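Local atomic coordinates of endo-arabinase (Bacteroides thetaiotaomicron, PDB entry 5C0P), a protein that probably hydrolyses glycosidic bonds in arabinan, as a metal-binding member of glycoside hydrolase family 43 with a five-bladed beta-propeller fold. Residues N47-V52 / S67-S72; E154-I159 / T195-T200; G161-Q166 / Y180-A185; A206-R211 / A262-D267. All blocks are in the same frame, centred on the assembly; numbering follows the deposited sequence.

Contact 1. Residues N47-V52 / S67-S72; sequences NLKIRV and SFIAKS
I50 faces two residues at once, S67 and F68. I50 N gives a nearly straight hydrogen bond to F68 O (2.9 Å), while I50 O receives S67 N at 2.9 Å and, weakly, F68 N at 3.4 Å. In I50, CG1 lies anti to the carbonyl carbon (chi1 -54°), which leaves CG2 anti to the backbone N and brings it to 3.2 Å from S67 OG. That hydroxyl is engaged by H43 ND1, so a small polar residue suits the corner where the chain turns, and S67 CB still offers carbon to V52 CG1 at 3.9 Å. CG1 of I50 meets F68 CB at 4.1 Å and lies near the plane of the phenyl ring, at its edge. F68 has CG anti to the backbone N (chi1 -178°); its ring leads away from I50 and packs on L94 and F98, with F74 meeting it edge-to-face. On the more open side, K49 and I69 run side by side, and K49 CB touches I69 CD1 at 3.5 Å, a tight fit. The lysine stem serves as an apolar surface here, while K49 NZ reaches back to N47 O at 3.0 Å and to N46 O. Beyond the paired residues a water donates to L48 O and accepts from A70 N, continuing the link as the backbones part. Two residues on one strand facing one on the other make a classic beta bulge, here at the open end of the hairpin of strands 50-55 and 60-68, within a blade of the beta-propeller.

Contact 2. Residues E154-I159 / T195-T200; sequences EWLETI and TSSGVT. With MG (magnesium ion), chain B.
V199 CG1 fits the notch between I159 CD1 (3.5 Å) and W155 CZ3 (4.1 Å). The indole comes edge-on to the hairpin. W155 CZ3 approaches V199 O at 3.6 Å, and CH2 lies 3.8 Å from S196 N, which is in the plane of the ring; S196 CB borders the same rim. Beside this edge L156 CD2, lying over the rim of one indole face, presses against S196 O at 3.7 Å and also meets S197 CB and V199 CB. At the other end I159 CG2 rests on T200 O at 3.6 Å. No hydrogen bond crosses, so the direct contact between the two segments rests on fit of shape, and broad W155 suits a place spanning both hairpin strands. An alanine in its place would probably leave a gap against S196 and V199 and deprive L156 CD2 of the face beneath it. The short helix 155-158 starts from E154, whose O takes both E157 N and T158 N, and T158 O binds a magnesium ion at 2.1 Å, five waters completing an octahedral shell. The opposing segment is a tight beta hairpin with a type I' turn, S197 and G198 at its tip with positive phi.

Contact 3. Residues G161-Q166 / Y180-A185; sequences GEIYAQ and YLLFKA
I163 uses both backbone polar groups across the strands: its N bonds F183 O at 3.1 Å, nearly along the C=O axis, and its O takes L182 N at 2.8 Å. A165 and Y180 exchange a second pair, and A185 N closes the ladder on G161 O at 2.9 Å. Between I163 and Y164 the register slips by one, a beta bulge. E162 and Y164 pair their backbones on the far side with R153 and F151, E162 O also accepts T204 OG1, and K184 N finds E187 OE2. Y164 OH donates to E162 OE1 at 2.6 Å, coming from above the carboxylate plane by 46°. L181 CD1 lies over one face of the Y164 ring, toward its rim, 4.1 Å from the ring centre, a CH-pi contact. A phenylalanine in place of Y164 would probably leave E162 OE1 without this donor and the carboxylate freer to turn. E162 OE2 and K184 NZ lie 4.3 Å apart and probably attract each other only at long range. A magnesium ion lies about 4 Å from the nearest atom of the E162 side chain, too far for direct binding, so the tyrosine bond probably steadies a carboxylate outside the metal's first shell.

Contact 4. Residues A206-R211 / A262-D267; sequences APFIYR and AMVFKD
A206 and A262 lie opposite each other, their carbonyl oxygens nearest, where two strands run in nearly the same direction, at 22° to one another, with axes 7.2 Å apart at their closest. That is too wide for backbone hydrogen bonding between them, and none is made. A single water fills the role instead, donating to A206 O and to A262 O, each at 2.7 Å. The backbones pair with their own sheets: F208 and Y210 with L220 and I218, M263 and F265 with S275 and M273. Strands 205-211 and 260-266 each edge a separate antiparallel sheet, and they meet as the innermost strands of neighbouring blades do in a beta-propeller. Their N-terminal ends border the metal-containing centre: A206 N bonds D136 OD2, a residue predicted to tune the active site, and H261, next to A262, binds magnesium. Alanines suit this place, since their methyls probably do not crowd the bridging water. Further along, larger side chains fill the widening wedge. F208, whose CB points toward the other strand, has CG anti to the backbone N (chi1 -171°), and CB of M263, a selenomethionine, sits over the centre of one F208 ring face, 3.8 Å from the centroid and 6° off the normal. F208 CE2 meets V264 CG2 at 3.9 Å. V264, branched and compact, also serves the next aromatic: its CG2 meets Y210 CD1 at 3.6 Å, the two side chains crossing at about a right angle. At the far end K266, extended beyond CG, crosses Y210 in the same manner, and its CE lies 3.6 Å from Y210 OH.

From the N terminus, contact 1 comes first and closes the short loop of a single hairpin, 53-66, well apart from the others. Contact 2 opens next, at helix 155-158, and closes a longer loop with the hairpin 195-200. Contact 3 is nested inside that loop, joining strands 162-168 and 178-184 of one sheet. The two touch where W155 CB packs on G161 CA. Contact 4 follows in series, closing a loop of 50 residues to join strands of two different sheets, and it meets contact 3 where I163 CG2 packs on P207 CB. No contacts cross. Contact 3 touches both contact 2 and contact 4, making a path from the surface toward the centre of the propeller.

Contact 1. Residues N47-V52 / S67-S72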
loop_
_atom_site.group_PDB
_atom_site.type_symbol
_atom_site.label_atom_id
_atom_site.label_comp_id
_atom_site.label_asym_id
_atom_site.label_seq_id
_atom_site.Cartn_x
_atom_site.Cartn_y
_atom_site.Cartn_z
ATOM N N ASN A 47 10.222 -5.692 -12.029
ATOM C CA ASN A 47 9.783 -6.196 -13.336
ATOM C C ASN A 47 9.508 -7.700 -13.316
ATOM O O ASN A 47 10.416 -8.509 -13.526
ATOM C CB ASN A 47 10.744 -5.822 -14.471
ATOM C CG ASN A 47 10.129 -6.018 -15.843
ATOM O OD1 ASN A 47 9.044 -6.587 -15.978
ATOM N ND2 ASN A 47 10.828 -5.558 -16.876
ATOM N N LEU A 48 8.249 -8.050 -13.047
ATOM C CA LEU A 48 7.785 -9.449 -12.990
ATOM C C LEU A 48 8.537 -10.267 -11.936
ATOM O O LEU A 48 8.720 -11.485 -12.071
ATOM C CB LEU A 48 7.837 -10.113 -14.371
ATOM C CG LEU A 48 6.907 -9.432 -15.386
ATOM C CD1 LEU A 48 6.956 -10.112 -16.746
ATOM C CD2 LEU A 48 5.484 -9.432 -14.850
ATOM N N LYS A 49 8.970 -9.570 -10.893
ATOM C CA LYS A 49 9.554 -10.208 -9.721
ATOM C C LYS A 49 9.650 -9.180 -8.624
ATOM O O LYS A 49 9.682 -7.980 -8.891
ATOM C CB LYS A 49 10.935 -10.775 -10.029
ATOM C CG LYS A 49 11.920 -9.792 -10.631
ATOM C CD LYS A 49 12.986 -10.549 -11.420
ATOM C CE LYS A 49 13.982 -9.614 -12.084
ATOM N NZ LYS A 49 13.359 -8.770 -13.123
ATOM N N ILE A 50 9.688 -9.654 -7.384
ATOM C CA ILE A 50 9.836 -8.756 -6.254
ATOM C C ILE A 50 11.267 -8.845 -5.741
ATOM O O ILE A 50 11.756 -9.927 -5.418
ATOM C CB ILE A 50 8.829 -9.072 -5.125
ATOM C CG1 ILE A 50 7.394 -9.098 -5.667
ATOM C CG2 ILE A 50 8.957 -8.066 -3.961
ATOM C CD1 ILE A 50 6.958 -7.818 -6.385
ATOM N N ARG A 51 11.932 -7.693 -5.700
ATOM C CA ARG A 51 13.304 -7.578 -5.220
ATOM C C ARG A 51 13.243 -7.012 -3.808
ATOM O O ARG A 51 12.311 -6.290 -3.472
ATOM C CB ARG A 51 14.088 -6.624 -6.133
ATOM C CG ARG A 51 15.572 -6.473 -5.833
ATOM C CD ARG A 51 16.374 -7.448 -6.650
ATOM N NE ARG A 51 17.799 -7.121 -6.702
ATOM C CZ ARG A 51 18.423 -6.705 -7.799
ATOM N NH1 ARG A 51 19.722 -6.436 -7.764
ATOM N NH2 ARG A 51 17.749 -6.563 -8.934
ATOM N N VAL A 52 14.222 -7.343 -2.970
ATOM C CA VAL A 52 14.235 -6.801 -1.619
ATOM C C VAL A 52 15.591 -6.189 -1.271
ATOM O O VAL A 52 16.635 -6.802 -1.466
ATOM C CB VAL A 52 13.809 -7.871 -0.575
ATOM C CG1 VAL A 52 14.654 -9.138 -0.693
ATOM C CG2 VAL A 52 13.860 -7.290 0.834
ATOM N N SER A 67 12.695 -11.689 -3.358
ATOM C CA SER A 67 11.828 -12.235 -2.327
ATOM C C SER A 67 10.646 -12.991 -2.934
ATOM O O SER A 67 10.051 -13.835 -2.272
ATOM C CB SER A 67 11.339 -11.139 -1.384
ATOM O OG SER A 67 10.613 -10.143 -2.094
ATOM N N PHE A 68 10.295 -12.691 -4.185
ATOM C CA PHE A 68 9.279 -13.487 -4.881
ATOM C C PHE A 68 9.484 -13.562 -6.383
ATOM O O PHE A 68 9.493 -12.536 -7.074
ATOM C CB PHE A 68 7.849 -12.982 -4.608
ATOM C CG PHE A 68 6.793 -13.815 -5.283
ATOM C CD1 PHE A 68 6.697 -15.170 -4.995
ATOM C CD2 PHE A 68 5.914 -13.267 -6.204
ATOM C CE1 PHE A 68 5.754 -15.970 -5.611
ATOM C CE2 PHE A 68 4.952 -14.073 -6.828
ATOM C CZ PHE A 68 4.878 -15.422 -6.529
ATOM N N ILE A 69 9.647 -14.788 -6.877
ATOM C CA ILE A 69 9.595 -15.087 -8.300
ATOM C C ILE A 69 8.483 -16.100 -8.469
ATOM O O ILE A 69 8.532 -17.165 -7.852
ATOM C CB ILE A 69 10.877 -15.781 -8.785
ATOM C CG1 ILE A 69 12.122 -14.999 -8.366
ATOM C CG2 ILE A 69 10.817 -16.012 -10.302
ATOM C CD1 ILE A 69 12.389 -13.802 -9.213
ATOM N N ALA A 70 7.495 -15.791 -9.305
ATOM C CA ALA A 70 6.354 -16.685 -9.486
ATOM C C ALA A 70 6.749 -17.980 -10.177
ATOM O O ALA A 70 7.464 -17.971 -11.186
ATOM C CB ALA A 70 5.242 -15.998 -10.265
ATOM N N LYS A 71 6.277 -19.102 -9.639
ATOM C CA LYS A 71 6.344 -20.366 -10.363
ATOM C C LYS A 71 5.310 -20.311 -11.484
ATOM O O LYS A 71 4.432 -19.448 -11.477
ATOM C CB LYS A 71 6.095 -21.560 -9.432
ATOM C CG LYS A 71 7.185 -21.736 -8.381
ATOM C CD LYS A 71 6.872 -22.887 -7.430
ATOM N N SER A 72 5.412 -21.227 -12.445
ATOM C CA SER A 72 4.545 -21.185 -13.622
ATOM C C SER A 72 3.072 -21.426 -13.295
ATOM O O SER A 72 2.193 -21.022 -14.051
ATOM C CB SER A 72 5.018 -22.180 -14.681
ATOM O OG SER A 72 4.969 -23.505 -14.189
HETATM O O HOH W 1 8.291 -14.024 -11.291
#

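Contact 2. Residues E154-I159 / T195-T200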
loop_
_atom_site.group_PDB
_atom_site.type_symbol
_atom_site.label_atom_id
_atom_site.label_comp_id
_atom_site.label_asym_id
_atom_site.label_seq_id
_atom_site.Cartn_x
_atom_site.Cartn_y
_atom_site.Cartn_z
ATOM N N GLU A 154 -10.656 -0.645 -9.235
ATOM C CA GLU A 154 -10.037 0.228 -10.232
ATOM C C GLU A 154 -10.998 1.142 -10.990
ATOM O O GLU A 154 -12.044 0.713 -11.478
ATOM C CB GLU A 154 -9.191 -0.590 -11.213
ATOM C CG GLU A 154 -8.090 0.231 -11.869
ATOM C CD GLU A 154 -6.981 -0.614 -12.475
ATOM O OE1 GLU A 154 -7.042 -1.861 -12.392
ATOM O OE2 GLU A 154 -6.037 -0.014 -13.029
ATOM N N TRP A 155 -10.597 2.401 -11.108
ATOM C CA TRP A 155 -11.414 3.436 -11.733
ATOM C C TRP A 155 -11.745 3.176 -13.198
ATOM O O TRP A 155 -12.749 3.675 -13.701
ATOM C CB TRP A 155 -10.734 4.793 -11.581
ATOM C CG TRP A 155 -9.507 4.932 -12.428
ATOM C CD1 TRP A 155 -8.267 4.407 -12.181
ATOM C CD2 TRP A 155 -9.407 5.647 -13.661
ATOM N NE1 TRP A 155 -7.404 4.752 -13.198
ATOM C CE2 TRP A 155 -8.078 5.516 -14.110
ATOM C CE3 TRP A 155 -10.309 6.389 -14.422
ATOM C CZ2 TRP A 155 -7.635 6.100 -15.299
ATOM C CZ3 TRP A 155 -9.864 6.970 -15.601
ATOM C CH2 TRP A 155 -8.540 6.822 -16.026
ATOM N N LEU A 156 -10.912 2.400 -13.886
ATOM C CA LEU A 156 -11.189 2.058 -15.273
ATOM C C LEU A 156 -12.483 1.252 -15.383
ATOM O O LEU A 156 -13.134 1.250 -16.427
ATOM C CB LEU A 156 -10.025 1.268 -15.871
ATOM C CG LEU A 156 -8.808 2.142 -16.179
ATOM C CD1 LEU A 156 -7.704 1.323 -16.821
ATOM C CD2 LEU A 156 -9.214 3.293 -17.077
ATOM N N GLU A 157 -12.834 0.580 -14.290
ATOM C CA GLU A 157 -14.058 -0.209 -14.192
ATOM C C GLU A 157 -15.194 0.603 -13.552
ATOM O O GLU A 157 -16.344 0.553 -14.001
ATOM C CB GLU A 157 -13.761 -1.462 -13.358
ATOM C CG GLU A 157 -14.947 -2.370 -13.078
ATOM C CD GLU A 157 -14.512 -3.777 -12.674
ATOM O OE1 GLU A 157 -14.499 -4.076 -11.468
ATOM O OE2 GLU A 157 -14.193 -4.583 -13.566
ATOM N N THR A 158 -14.860 1.369 -12.516
ATOM C CA THR A 158 -15.874 2.034 -11.690
ATOM C C THR A 158 -16.121 3.502 -12.023
ATOM O O THR A 158 -17.085 4.090 -11.523
ATOM C CB THR A 158 -15.516 1.948 -10.194
ATOM O OG1 THR A 158 -14.262 2.603 -9.960
ATOM C CG2 THR A 158 -15.408 0.502 -9.772
ATOM N N ILE A 159 -15.251 4.077 -12.856
ATOM C CA ILE A 159 -15.257 5.505 -13.210
ATOM C C ILE A 159 -14.832 6.399 -12.046
ATOM O O ILE A 159 -13.754 6.998 -12.081
ATOM C CB ILE A 159 -16.593 5.985 -13.833
ATOM C CG1 ILE A 159 -17.091 4.986 -14.876
ATOM C CG2 ILE A 159 -16.411 7.358 -14.456
ATOM C CD1 ILE A 159 -16.092 4.700 -15.988
ATOM N N THR A 195 -7.891 11.290 -17.762
ATOM C CA THR A 195 -8.383 10.544 -18.909
ATOM C C THR A 195 -7.348 9.515 -19.345
ATOM O O THR A 195 -6.185 9.848 -19.576
ATOM C CB THR A 195 -8.735 11.486 -20.079
ATOM O OG1 THR A 195 -9.785 12.379 -19.677
ATOM C CG2 THR A 195 -9.193 10.698 -21.300
ATOM N N SER A 196 -7.770 8.257 -19.426
ATOM C CA SER A 196 -6.891 7.191 -19.901
ATOM C C SER A 196 -7.717 6.015 -20.388
ATOM O O SER A 196 -8.788 5.742 -19.844
ATOM C CB SER A 196 -5.960 6.726 -18.782
ATOM O OG SER A 196 -5.048 5.750 -19.260
ATOM N N SER A 197 -7.211 5.320 -21.405
ATOM C CA SER A 197 -7.838 4.101 -21.915
ATOM C C SER A 197 -9.305 4.312 -22.275
ATOM O O SER A 197 -10.142 3.432 -22.063
ATOM C CB SER A 197 -7.696 2.957 -20.907
ATOM O OG SER A 197 -6.339 2.762 -20.547
ATOM N N GLY A 198 -9.604 5.494 -22.806
ATOM C CA GLY A 198 -10.941 5.823 -23.263
ATOM C C GLY A 198 -11.908 6.274 -22.179
ATOM O O GLY A 198 -13.099 6.437 -22.441
ATOM N N VAL A 199 -11.404 6.485 -20.966
ATOM C CA VAL A 199 -12.256 6.787 -19.820
ATOM C C VAL A 199 -11.777 8.025 -19.058
ATOM O O VAL A 199 -10.573 8.216 -18.881
ATOM C CB VAL A 199 -12.270 5.599 -18.837
ATOM C CG1 VAL A 199 -13.212 5.862 -17.681
ATOM C CG2 VAL A 199 -12.651 4.316 -19.552
ATOM N N THR A 200 -12.719 8.857 -18.602
ATOM C CA THR A 200 -12.394 9.982 -17.733
ATOM C C THR A 200 -13.015 9.739 -16.364
ATOM O O THR A 200 -14.236 9.599 -16.234
ATOM C CB THR A 200 -12.902 11.319 -18.299
ATOM O OG1 THR A 200 -12.272 11.573 -19.561
ATOM C CG2 THR A 200 -12.577 12.457 -17.344
HETATM MG MG MG B . -18.955 4.017 -10.502
HETATM O O HOH W 2 -18.953 1.936 -10.262
HETATM O O HOH W 3 -17.936 4.207 -8.649
HETATM O O HOH W 4 -19.792 3.820 -12.421
HETATM O O HOH W 5 -19.078 6.082 -10.599
HETATM O O HOH W 6 -20.767 3.995 -9.530
#

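Contact 3. Residues G161-Q166 / Y180-A185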
loop_
_atom_site.group_PDB
_atom_site.type_symbol
_atom_site.label_atom_id
_atom_site.label_comp_id
_atom_site.label_asym_id
_atom_site.label_seq_id
_atom_site.Cartn_x
_atom_site.Cartn_y
_atom_site.Cartn_z
ATOM N N GLY A 161 -13.323 6.039 -8.812
ATOM C CA GLY A 161 -12.559 4.996 -8.144
ATOM C C GLY A 161 -13.099 4.760 -6.750
ATOM O O GLY A 161 -13.590 5.693 -6.115
ATOM N N GLU A 162 -13.014 3.516 -6.284
ATOM C CA GLU A 162 -13.617 3.124 -5.019
ATOM C C GLU A 162 -12.575 2.525 -4.077
ATOM O O GLU A 162 -11.624 1.889 -4.515
ATOM C CB GLU A 162 -14.729 2.105 -5.283
ATOM C CG GLU A 162 -15.916 2.701 -6.067
ATOM C CD GLU A 162 -16.942 1.673 -6.524
ATOM O OE1 GLU A 162 -16.745 0.457 -6.302
ATOM O OE2 GLU A 162 -17.963 2.095 -7.121
ATOM N N ILE A 163 -12.764 2.737 -2.781
ATOM C CA ILE A 163 -11.943 2.088 -1.768
ATOM C C ILE A 163 -12.852 1.288 -0.831
ATOM O O ILE A 163 -13.904 1.785 -0.397
ATOM C CB ILE A 163 -11.081 3.114 -0.990
ATOM C CG1 ILE A 163 -9.962 3.612 -1.903
ATOM C CG2 ILE A 163 -10.496 2.487 0.274
ATOM C CD1 ILE A 163 -9.102 4.729 -1.319
ATOM N N TYR A 164 -12.446 0.044 -0.557
ATOM C CA TYR A 164 -13.227 -0.909 0.247
ATOM C C TYR A 164 -12.464 -1.394 1.465
ATOM O O TYR A 164 -11.238 -1.447 1.448
ATOM C CB TYR A 164 -13.590 -2.154 -0.567
ATOM C CG TYR A 164 -14.643 -1.902 -1.605
ATOM C CD1 TYR A 164 -14.304 -1.401 -2.851
ATOM C CD2 TYR A 164 -15.981 -2.175 -1.342
ATOM C CE1 TYR A 164 -15.277 -1.150 -3.799
ATOM C CE2 TYR A 164 -16.961 -1.923 -2.286
ATOM C CZ TYR A 164 -16.600 -1.420 -3.516
ATOM O OH TYR A 164 -17.575 -1.175 -4.463
ATOM N N ALA A 165 -13.204 -1.773 2.505
ATOM C CA ALA A 165 -12.636 -2.517 3.626
ATOM C C ALA A 165 -13.370 -3.845 3.799
ATOM O O ALA A 165 -14.560 -3.960 3.485
ATOM C CB ALA A 165 -12.715 -1.710 4.907
ATOM N N GLN A 166 -12.666 -4.843 4.329
ATOM C CA GLN A 166 -13.273 -6.145 4.556
ATOM C C GLN A 166 -12.469 -6.874 5.624
ATOM O O GLN A 166 -11.243 -6.861 5.562
ATOM C CB GLN A 166 -13.243 -6.950 3.252
ATOM C CG GLN A 166 -14.121 -8.189 3.252
ATOM C CD GLN A 166 -14.181 -8.841 1.895
ATOM O OE1 GLN A 166 -13.412 -8.503 0.988
ATOM N NE2 GLN A 166 -15.088 -9.796 1.745
ATOM N N TYR A 180 -16.919 -3.715 2.052
ATOM C CA TYR A 180 -17.717 -2.552 2.404
ATOM C C TYR A 180 -17.125 -1.304 1.754
ATOM O O TYR A 180 -15.957 -1.000 1.942
ATOM C CB TYR A 180 -17.801 -2.401 3.933
ATOM C CG TYR A 180 -18.907 -1.473 4.361
ATOM C CD1 TYR A 180 -18.711 -0.098 4.390
ATOM C CD2 TYR A 180 -20.157 -1.967 4.701
ATOM C CE1 TYR A 180 -19.726 0.755 4.761
ATOM C CE2 TYR A 180 -21.183 -1.119 5.074
ATOM C CZ TYR A 180 -20.958 0.241 5.098
ATOM O OH TYR A 180 -21.974 1.086 5.466
ATOM N N LEU A 181 -17.930 -0.598 0.963
ATOM C CA LEU A 181 -17.468 0.609 0.281
ATOM C C LEU A 181 -17.281 1.750 1.269
ATOM O O LEU A 181 -18.228 2.168 1.931
ATOM C CB LEU A 181 -18.458 1.015 -0.819
ATOM C CG LEU A 181 -18.151 2.333 -1.546
ATOM C CD1 LEU A 181 -16.894 2.207 -2.362
ATOM C CD2 LEU A 181 -19.307 2.711 -2.452
ATOM N N LEU A 182 -16.048 2.238 1.359
ATOM C CA LEU A 182 -15.704 3.325 2.279
ATOM C C LEU A 182 -16.012 4.700 1.693
ATOM O O LEU A 182 -16.641 5.540 2.344
ATOM C CB LEU A 182 -14.223 3.236 2.654
ATOM C CG LEU A 182 -13.823 1.918 3.328
ATOM C CD1 LEU A 182 -12.411 2.011 3.866
ATOM C CD2 LEU A 182 -14.778 1.548 4.444
ATOM N N PHE A 183 -15.561 4.920 0.463
ATOM C CA PHE A 183 -15.824 6.171 -0.244
ATOM C C PHE A 183 -15.382 6.050 -1.681
ATOM O O PHE A 183 -14.677 5.101 -2.041
ATOM C CB PHE A 183 -15.133 7.377 0.423
ATOM C CG PHE A 183 -13.637 7.252 0.558
ATOM C CD1 PHE A 183 -12.787 7.604 -0.488
ATOM C CD2 PHE A 183 -13.080 6.833 1.753
ATOM C CE1 PHE A 183 -11.409 7.510 -0.347
ATOM C CE2 PHE A 183 -11.705 6.744 1.908
ATOM C CZ PHE A 183 -10.870 7.079 0.855
ATOM N N LYS A 184 -15.825 7.005 -2.490
ATOM C CA LYS A 184 -15.357 7.154 -3.855
ATOM C C LYS A 184 -14.418 8.349 -3.904
ATOM O O LYS A 184 -14.557 9.282 -3.117
ATOM C CB LYS A 184 -16.542 7.361 -4.791
ATOM C CG LYS A 184 -17.551 6.226 -4.735
ATOM C CD LYS A 184 -18.717 6.447 -5.680
ATOM C CE LYS A 184 -19.558 5.176 -5.771
ATOM N NZ LYS A 184 -20.732 5.348 -6.677
ATOM N N ALA A 185 -13.474 8.325 -4.837
ATOM C CA ALA A 185 -12.436 9.354 -4.896
ATOM C C ALA A 185 -12.997 10.773 -5.014
ATOM O O ALA A 185 -12.422 11.723 -4.462
ATOM C CB ALA A 185 -11.456 9.068 -6.029
#

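Contact 4. Residues A206-R211 / A262-D267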
loop_
_atom_site.group_PDB
_atom_site.type_symbol
_atom_site.label_atom_id
_atom_site.label_comp_id
_atom_site.label_asym_id
_atom_site.label_seq_id
_atom_site.Cartn_x
_atom_site.Cartn_y
_atom_site.Cartn_z
ATOM N N ALA A 206 -3.704 3.014 -3.174
ATOM C CA ALA A 206 -2.881 2.976 -1.957
ATOM C C ALA A 206 -3.518 3.218 -0.582
ATOM O O ALA A 206 -2.898 3.849 0.262
ATOM C CB ALA A 206 -1.704 3.943 -2.138
ATOM N N PRO A 207 -4.729 2.696 -0.327
ATOM C CA PRO A 207 -5.277 2.932 1.014
ATOM C C PRO A 207 -4.404 2.358 2.138
ATOM O O PRO A 207 -3.915 1.232 2.051
ATOM C CB PRO A 207 -6.619 2.193 0.973
ATOM C CG PRO A 207 -6.430 1.136 -0.087
ATOM C CD PRO A 207 -5.561 1.776 -1.118
ATOM N N PHE A 208 -4.232 3.145 3.196
ATOM C CA PHE A 208 -3.459 2.727 4.349
ATOM C C PHE A 208 -4.005 3.433 5.578
ATOM O O PHE A 208 -4.116 4.656 5.586
ATOM C CB PHE A 208 -1.983 3.078 4.157
ATOM C CG PHE A 208 -1.094 2.490 5.223
ATOM C CD1 PHE A 208 -0.623 1.187 5.114
ATOM C CD2 PHE A 208 -0.764 3.226 6.344
ATOM C CE1 PHE A 208 0.181 0.634 6.104
ATOM C CE2 PHE A 208 0.030 2.684 7.345
ATOM C CZ PHE A 208 0.512 1.393 7.222
ATOM N N ILE A 209 -4.328 2.674 6.623
ATOM C CA ILE A 209 -4.868 3.266 7.842
ATOM C C ILE A 209 -3.822 3.312 8.950
ATOM O O ILE A 209 -3.085 2.344 9.167
ATOM C CB ILE A 209 -6.125 2.499 8.342
ATOM C CG1 ILE A 209 -7.297 2.698 7.373
ATOM C CG2 ILE A 209 -6.521 2.956 9.739
ATOM C CD1 ILE A 209 -8.530 1.813 7.676
ATOM N N TYR A 210 -3.768 4.447 9.642
ATOM C CA TYR A 210 -2.983 4.586 10.865
ATOM C C TYR A 210 -3.923 4.951 12.012
ATOM O O TYR A 210 -4.709 5.893 11.902
ATOM C CB TYR A 210 -1.933 5.680 10.688
ATOM C CG TYR A 210 -1.037 5.860 11.892
ATOM C CD1 TYR A 210 0.009 4.980 12.134
ATOM C CD2 TYR A 210 -1.226 6.913 12.770
ATOM C CE1 TYR A 210 0.840 5.134 13.234
ATOM C CE2 TYR A 210 -0.403 7.076 13.874
ATOM C CZ TYR A 210 0.626 6.185 14.097
ATOM O OH TYR A 210 1.443 6.352 15.198
ATOM N N ARG A 211 -3.841 4.212 13.115
ATOM C CA ARG A 211 -4.710 4.446 14.260
ATOM C C ARG A 211 -4.016 5.343 15.274
ATOM O O ARG A 211 -2.889 5.063 15.689
ATOM C CB ARG A 211 -5.095 3.122 14.931
ATOM C CG ARG A 211 -6.037 3.295 16.111
ATOM C CD ARG A 211 -6.437 1.968 16.734
ATOM N NE ARG A 211 -5.322 1.273 17.377
ATOM C CZ ARG A 211 -4.706 0.206 16.876
ATOM N NH1 ARG A 211 -5.081 -0.294 15.704
ATOM N NH2 ARG A 211 -3.705 -0.353 17.544
ATOM N N ALA A 262 1.635 6.310 -0.305
ATOM C CA ALA A 262 2.317 6.502 0.967
ATOM C C ALA A 262 1.872 5.506 2.016
ATOM O O ALA A 262 0.738 5.015 1.999
ATOM C CB ALA A 262 2.075 7.915 1.483
HETATM N N MSE A 263 2.781 5.215 2.938
HETATM C CA MSE A 263 2.431 4.540 4.177
HETATM C C MSE A 263 3.223 5.215 5.301
HETATM O O MSE A 263 4.170 5.977 5.048
HETATM C CB MSE A 263 2.696 3.025 4.095
HETATM C CG MSE A 263 4.100 2.656 3.612
HETATM SE SE MSE A 263 5.482 2.707 4.992
HETATM C CE MSE A 263 4.833 1.223 6.071
ATOM N N VAL A 264 2.811 4.985 6.538
ATOM C CA VAL A 264 3.531 5.521 7.683
ATOM C C VAL A 264 3.984 4.392 8.598
ATOM O O VAL A 264 3.373 3.312 8.650
ATOM C CB VAL A 264 2.698 6.556 8.477
ATOM C CG1 VAL A 264 2.383 7.778 7.606
ATOM C CG2 VAL A 264 1.420 5.931 8.990
ATOM N N PHE A 265 5.078 4.642 9.302
ATOM C CA PHE A 265 5.642 3.666 10.214
ATOM C C PHE A 265 6.448 4.370 11.283
ATOM O O PHE A 265 6.867 5.517 11.107
ATOM C CB PHE A 265 6.548 2.688 9.458
ATOM C CG PHE A 265 7.777 3.329 8.846
ATOM C CD1 PHE A 265 8.995 3.338 9.522
ATOM C CD2 PHE A 265 7.717 3.903 7.581
ATOM C CE1 PHE A 265 10.133 3.922 8.956
ATOM C CE2 PHE A 265 8.841 4.496 7.010
ATOM C CZ PHE A 265 10.051 4.498 7.687
ATOM N N LYS A 266 6.696 3.677 12.386
ATOM C CA LYS A 266 7.632 4.193 13.372
ATOM C C LYS A 266 8.983 3.553 13.159
ATOM O O LYS A 266 9.082 2.324 13.014
ATOM C CB LYS A 266 7.131 3.952 14.794
ATOM C CG LYS A 266 5.949 4.835 15.135
ATOM C CD LYS A 266 5.476 4.611 16.550
ATOM C CE LYS A 266 4.482 5.693 16.947
ATOM N NZ LYS A 266 3.914 5.453 18.301
ATOM N N ASP A 267 10.021 4.382 13.113
ATOM C CA ASP A 267 11.378 3.861 12.982
ATOM C C ASP A 267 11.823 3.190 14.285
ATOM O O ASP A 267 11.045 3.118 15.247
ATOM C CB ASP A 267 12.373 4.921 12.468
ATOM C CG ASP A 267 12.713 6.000 13.490
ATOM O OD1 ASP A 267 12.372 5.890 14.685
ATOM O OD2 ASP A 267 13.376 6.978 13.076
HETATM O O HOH W 7 -1.608 6.048 1.109
#